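Local coordinates for benzoylformate Decarboxylase (Polynucleobacter necessarius, PDB 4K9Q), which binds thiamine diphosphate and magnesium and probably decarboxylates benzoylformate to benzaldehyde and carbon dioxide, at residues A[69-74]-A[108-113]; A[96-101]-A[126-131]. One frame throughout, in Å; residues are numbered along the deposited sequence. Where two conformers were deposited one is given.

Interaction 1: residues A[69-74]-A[108-113]. With TPP (thiamine diphosphate), chain D.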
loop_
_atom_site.group_PDB
_atom_site.type_symbol
_atom_site.label_atom_id
_atom_site.label_comp_id
_atom_site.label_asym_id
_atom_site.label_seq_id
_atom_site.Cartn_x
_atom_site.Cartn_y
_atom_site.Cartn_z
ATOM N N ILE A 69 17.368 2.626 13.669
ATOM C CA ILE A 69 18.105 2.854 12.435
ATOM C C ILE A 69 17.731 4.183 11.793
ATOM O O ILE A 69 16.818 4.878 12.256
ATOM C CB ILE A 69 17.946 1.674 11.458
ATOM C CG1 ILE A 69 16.471 1.457 11.096
ATOM C CG2 ILE A 69 18.559 0.400 12.057
ATOM C CD1 ILE A 69 16.235 0.152 10.332
ATOM N N HIS A 70 18.447 4.534 10.733
ATOM C CA HIS A 70 18.437 5.904 10.242
ATOM C C HIS A 70 17.481 6.099 9.077
ATOM O O HIS A 70 17.828 5.829 7.934
ATOM C CB HIS A 70 19.839 6.315 9.808
ATOM C CG HIS A 70 19.919 7.711 9.268
ATOM N ND1 HIS A 70 19.526 8.817 9.994
ATOM C CD2 HIS A 70 20.356 8.178 8.074
ATOM C CE1 HIS A 70 19.724 9.906 9.271
ATOM N NE2 HIS A 70 20.237 9.545 8.107
ATOM N N THR A 71 16.292 6.605 9.387
ATOM C CA THR A 71 15.298 6.986 8.386
ATOM C C THR A 71 15.111 5.935 7.264
ATOM O O THR A 71 15.219 4.730 7.518
ATOM C CB THR A 71 15.539 8.453 7.905
ATOM O OG1 THR A 71 14.463 8.888 7.061
ATOM C CG2 THR A 71 16.887 8.623 7.186
ATOM N N GLY A 72 14.769 6.368 6.056
ATOM C CA GLY A 72 14.470 5.434 4.977
ATOM C C GLY A 72 15.703 4.697 4.490
ATOM O O GLY A 72 15.617 3.553 4.036
ATOM N N ALA A 73 16.857 5.355 4.577
ATOM C CA ALA A 73 18.122 4.768 4.113
ATOM C C ALA A 73 18.463 3.526 4.922
ATOM O O ALA A 73 18.800 2.474 4.375
ATOM C CB ALA A 73 19.260 5.781 4.229
ATOM N N GLY A 74 18.383 3.669 6.238
ATOM C CA GLY A 74 18.680 2.586 7.148
ATOM C C GLY A 74 17.622 1.508 7.074
ATOM O O GLY A 74 17.937 0.313 7.022
ATOM N N PRO A 108 12.669 17.428 2.975
ATOM C CA PRO A 108 14.100 17.702 2.831
ATOM C C PRO A 108 14.888 16.393 2.764
ATOM O O PRO A 108 14.293 15.300 2.814
ATOM C CB PRO A 108 14.435 18.450 4.126
ATOM C CG PRO A 108 13.497 17.849 5.124
ATOM C CD PRO A 108 12.201 17.651 4.353
ATOM N N LEU A 109 16.210 16.502 2.657
ATOM C CA LEU A 109 17.075 15.333 2.609
ATOM C C LEU A 109 16.770 14.387 3.758
ATOM O O LEU A 109 16.522 14.822 4.885
ATOM C CB LEU A 109 18.541 15.757 2.677
ATOM C CG LEU A 109 19.550 14.653 2.390
ATOM C CD1 LEU A 109 19.556 14.323 0.915
ATOM C CD2 LEU A 109 20.930 15.080 2.881
ATOM N N LEU A 110 16.769 13.092 3.454
ATOM C CA LEU A 110 16.649 12.039 4.467
ATOM C C LEU A 110 15.277 11.996 5.151
ATOM O O LEU A 110 15.121 11.466 6.251
ATOM C CB LEU A 110 17.822 12.087 5.458
ATOM C CG LEU A 110 19.136 11.604 4.806
ATOM C CD1 LEU A 110 20.366 12.157 5.495
ATOM C CD2 LEU A 110 19.198 10.078 4.737
ATOM N N THR A 111 14.273 12.537 4.471
ATOM C CA THR A 111 12.897 12.278 4.854
ATOM C C THR A 111 12.532 10.848 4.475
ATOM O O THR A 111 12.814 10.388 3.364
ATOM C CB THR A 111 11.919 13.230 4.154
ATOM O OG1 THR A 111 12.193 14.567 4.567
ATOM C CG2 THR A 111 10.485 12.884 4.517
ATOM N N ASN A 112 11.911 10.140 5.405
ATOM C CA ASN A 112 11.428 8.813 5.100
ATOM C C ASN A 112 10.026 8.981 4.523
ATOM O O ASN A 112 9.035 8.997 5.257
ATOM C CB ASN A 112 11.425 7.953 6.361
ATOM C CG ASN A 112 11.293 6.482 6.054
ATOM O OD1 ASN A 112 11.163 6.088 4.888
ATOM N ND2 ASN A 112 11.342 5.653 7.098
ATOM N N ILE A 113 9.957 9.145 3.203
ATOM C CA ILE A 113 8.709 9.526 2.539
ATOM C C ILE A 113 7.711 8.370 2.566
ATOM O O ILE A 113 8.077 7.241 2.248
ATOM C CB ILE A 113 8.989 10.002 1.100
ATOM C CG1 ILE A 113 9.908 11.230 1.125
ATOM C CG2 ILE A 113 7.684 10.305 0.365
ATOM C CD1 ILE A 113 10.522 11.593 -0.216
HETATM N "N1'" TPP D . 23.013 4.515 7.664
HETATM C "C2'" TPP D . 22.796 4.768 6.318
HETATM C CM2 TPP D . 22.453 3.649 5.381
HETATM N "N3'" TPP D . 22.872 6.055 5.819
HETATM C "C4'" TPP D . 23.175 7.097 6.659
HETATM N "N4'" TPP D . 23.232 8.336 6.175
HETATM C "C5'" TPP D . 23.432 6.848 8.008
HETATM C "C6'" TPP D . 23.335 5.555 8.522
HETATM C "C7'" TPP D . 23.762 7.992 8.931
HETATM N N3 TPP D . 25.072 8.609 8.775
HETATM C C2 TPP D . 25.306 9.807 8.118
HETATM S S1 TPP D . 26.847 10.274 8.126
HETATM C C5 TPP D . 27.278 8.970 8.978
HETATM C C4 TPP D . 26.226 8.117 9.298
HETATM C CM4 TPP D . 26.339 6.832 10.079
HETATM C C6 TPP D . 28.731 8.865 9.346
HETATM C C7 TPP D . 29.693 8.764 8.173
HETATM O O7 TPP D . 30.931 8.419 8.748
HETATM P PA TPP D . 32.267 8.292 7.862
HETATM O O1A TPP D . 31.932 7.587 6.578
HETATM O O2A TPP D . 33.327 7.563 8.623
HETATM O O3A TPP D . 32.612 9.808 7.454
HETATM P PB TPP D . 33.180 10.989 8.387
HETATM O O1B TPP D . 31.994 11.789 8.819
HETATM O O2B TPP D . 34.097 11.807 7.505
HETATM O O3B TPP D . 33.883 10.441 9.587
HETATM O O HOH W 1 15.455 8.521 3.773
#

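Interaction 2: residues A[96-101]-A[126-131]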
loop_
_atom_site.group_PDB
_atom_site.type_symbol
_atom_site.label_atom_id
_atom_site.label_comp_id
_atom_site.label_asym_id
_atom_site.label_seq_id
_atom_site.Cartn_x
_atom_site.Cartn_y
_atom_site.Cartn_z
ATOM N N ALA A 96 12.812 3.928 13.394
ATOM C CA ALA A 96 13.698 4.737 12.569
ATOM C C ALA A 96 13.408 6.207 12.813
ATOM O O ALA A 96 12.248 6.612 12.866
ATOM C CB ALA A 96 13.515 4.412 11.098
ATOM N N GLY A 97 14.456 7.011 12.959
ATOM C CA GLY A 97 14.267 8.445 13.037
ATOM C C GLY A 97 13.665 8.952 11.743
ATOM O O GLY A 97 13.793 8.330 10.684
ATOM N N GLN A 98 12.994 10.086 11.842
ATOM C CA GLN A 98 12.359 10.754 10.722
ATOM C C GLN A 98 12.783 12.220 10.786
ATOM O O GLN A 98 13.172 12.711 11.862
ATOM C CB GLN A 98 10.838 10.627 10.865
ATOM C CG GLN A 98 9.979 11.458 9.892
ATOM C CD GLN A 98 10.164 11.043 8.433
ATOM O OE1 GLN A 98 11.216 11.301 7.840
ATOM N NE2 GLN A 98 9.143 10.402 7.850
ATOM N N GLN A 99 12.738 12.913 9.648
ATOM C CA GLN A 99 13.056 14.341 9.620
ATOM C C GLN A 99 12.139 15.107 10.569
ATOM O O GLN A 99 11.050 14.647 10.904
ATOM C CB GLN A 99 12.975 14.905 8.195
ATOM C CG GLN A 99 14.339 15.002 7.497
ATOM C CD GLN A 99 15.204 16.145 8.045
ATOM O OE1 GLN A 99 14.956 16.676 9.135
ATOM N NE2 GLN A 99 16.228 16.524 7.286
ATOM N N THR A 100 12.594 16.276 11.002
ATOM C CA THR A 100 11.835 17.081 11.941
ATOM C C THR A 100 10.476 17.521 11.377
ATOM O O THR A 100 10.363 17.878 10.197
ATOM C CB THR A 100 12.641 18.318 12.380
ATOM O OG1 THR A 100 11.777 19.201 13.094
ATOM C CG2 THR A 100 13.204 19.044 11.166
ATOM N N ARG A 101 9.446 17.513 12.225
ATOM C CA ARG A 101 8.128 17.996 11.805
ATOM C C ARG A 101 8.205 19.441 11.301
ATOM O O ARG A 101 7.316 19.895 10.580
ATOM C CB ARG A 101 7.093 17.911 12.942
ATOM C CG ARG A 101 6.743 16.498 13.373
ATOM C CD ARG A 101 5.585 16.474 14.404
ATOM N NE ARG A 101 5.614 15.206 15.129
ATOM C CZ ARG A 101 4.831 14.164 14.866
ATOM N NH1 ARG A 101 4.971 13.048 15.573
ATOM N NH2 ARG A 101 3.913 14.234 13.901
ATOM N N SER A 126 2.686 -0.580 11.204
ATOM C CA SER A 126 3.645 0.477 10.904
ATOM C C SER A 126 2.965 1.819 11.130
ATOM O O SER A 126 1.812 2.032 10.746
ATOM C CB SER A 126 4.161 0.356 9.469
ATOM O OG SER A 126 3.094 0.427 8.546
ATOM N N TYR A 127 3.677 2.731 11.779
ATOM C CA TYR A 127 3.025 3.947 12.263
ATOM C C TYR A 127 3.984 5.111 12.430
ATOM O O TYR A 127 5.140 4.929 12.812
ATOM C CB TYR A 127 2.395 3.638 13.620
ATOM C CG TYR A 127 1.316 4.572 14.102
ATOM C CD1 TYR A 127 0.105 4.675 13.426
ATOM C CD2 TYR A 127 1.478 5.296 15.275
ATOM C CE1 TYR A 127 -0.904 5.508 13.893
ATOM C CE2 TYR A 127 0.479 6.128 15.748
ATOM C CZ TYR A 127 -0.707 6.232 15.053
ATOM O OH TYR A 127 -1.702 7.061 15.527
ATOM N N GLU A 128 3.481 6.314 12.183
ATOM C CA GLU A 128 4.204 7.547 12.492
ATOM C C GLU A 128 3.289 8.388 13.385
ATOM O O GLU A 128 2.280 8.905 12.909
ATOM C CB GLU A 128 4.532 8.289 11.197
ATOM C CG GLU A 128 5.444 9.510 11.336
ATOM C CD GLU A 128 6.008 9.965 9.986
ATOM O OE1 GLU A 128 7.102 9.494 9.608
ATOM O OE2 GLU A 128 5.359 10.787 9.296
ATOM N N PRO A 129 3.617 8.508 14.690
ATOM C CA PRO A 129 2.677 9.154 15.627
ATOM C C PRO A 129 2.193 10.532 15.163
ATOM O O PRO A 129 2.954 11.311 14.578
ATOM C CB PRO A 129 3.504 9.274 16.917
ATOM C CG PRO A 129 4.419 8.082 16.849
ATOM C CD PRO A 129 4.816 8.006 15.385
ATOM N N ALA A 130 0.922 10.825 15.433
ATOM C CA ALA A 130 0.285 12.042 14.946
ATOM C C ALA A 130 0.710 13.291 15.725
ATOM O O ALA A 130 0.441 14.401 15.295
ATOM C CB ALA A 130 -1.247 11.894 14.977
ATOM N N ARG A 131 1.364 13.104 16.867
ATOM C CA ARG A 131 1.917 14.221 17.638
ATOM C C ARG A 131 2.943 13.681 18.644
ATOM O O ARG A 131 2.951 12.484 18.942
ATOM C CB ARG A 131 0.802 14.993 18.348
ATOM C CG ARG A 131 -0.019 14.118 19.221
ATOM C CD ARG A 131 -1.299 14.770 19.741
ATOM N NE ARG A 131 -1.816 13.879 20.762
ATOM C CZ ARG A 131 -2.412 14.263 21.877
ATOM N NH1 ARG A 131 -2.616 15.555 22.118
ATOM N NH2 ARG A 131 -2.812 13.343 22.742
#

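Interaction 1: residues A[69-74]-A[108-113]
The start of helix 71-77, where H70, T71 and G72 follow the end of strand 66-69, packs against L110 and N112 from the long connection between strands 93-98 and 126-127, beside the pyrimidine of a thiamine diphosphate. T71 OG1 donates to L110 O at 2.8 Å, approaching from above the carbonyl plane, 46° out of it. With OG1 anti to the backbone N (chi1 -172°), T71 CG2 falls in the crowded position between N and the carbonyl carbon, 3.5 Å above the plane of the H70 imidazole and over its centre. T71 CG2 also lies 3.7 Å from L110 CD2. L110 crosses H70 at about a right angle; its CD1 lies in the ring plane, at the edge, with CD1 to H70 NE2 3.7 Å. C7' of the cofactor lies over the other face, so the ring is sandwiched between T71 CG2 and the cofactor, and H70 CD2 approaches C4' of the pyrimidine to 3.3 Å. E28 accepts a hydrogen bond from H70 ND1 and so limits the ring's rotation. This is the ThDP-enzyme plan, in which the N-terminal domain packs on the aminopyrimidine while S431, G460 and I461 of the second subunit hydrogen-bond the cofactor. G72 has no side chain, so the N112 amide can lie close over the backbone, with OD1 3.4 Å from G72 CA. A water bridges the segments, accepting a weak bond from G72 N and donating to T111 O at 3.3 Å. L110 is the third residue of a type II turn from P108 to T111. There P108 O takes two bonds from one face of its plane, from T111 N and from T111 OG1, the latter at 2.8 Å.

Interaction 2: residues A[96-101]-A[126-131]
The backbones of 98-101 and 128-131 run 31° apart and stay well separated, with Q98 CA 8.9 Å from E128 CA, so side chains bridge the gap. Both segments leave the C-terminal ends of strands in the parallel sheet of the N-terminal domain, where strand 154-159 lies between strands 93-98 and 126-127. Q98 turns at chi2 (64°), and its NE2 donates to E128 OE1 at 2.8 Å, nearly straight at 162°. The carboxylate oxygen is met on its syn side, and the amide and carboxylate planes are steeply turned against each other. E128 OE1 also accepts from S157 OG on the intervening strand, so two donors grip one oxygen. The opposite end of the amide is tied back to its own chain: Q98 OE1 receives Q99 N at 2.9 Å, in the carbonyl plane and on a lone pair. R101, extended from CG to NE, carries its guanidinium end-on to a single oxygen, P129 O, which lies in the guanidinium plane. R101 NH1 donates to P129 O at 2.8 Å from above its carbonyl plane; R101 NH2 donates to P129 O at 3.1 Å, in that plane. D162 forms a salt bridge with NH1, and NH2 also donates to A130 O of the third subunit. Over one face of the guanidinium, offset toward its rim, sits R131 CA, 3.8 Å above the plane.

In the fold
Both contacts lie in the N-terminal domain, their centres about 11 Å apart. Interaction 1 is wholly buried; in interaction 2 E128 and R131 keep some exposure. They meet at the C-terminal ends of strands 66-69 and 93-98: Q98 OE1 accepts from N112 N at 2.8 Å, Q99 NE2 donates to L109 O at 3.0 Å, and T71 CB packs on G97 O. Strand 93-98, which supplies residues 96-98 to interaction 2, is bonded to I69 on one flank and to strand 154-159 on the other. Both touch the second subunit, and interaction 2 reaches the third as well. Interaction 1 packs methyls and an imidazole by the cofactor; interaction 2, farther off, relies on polar and charged groups.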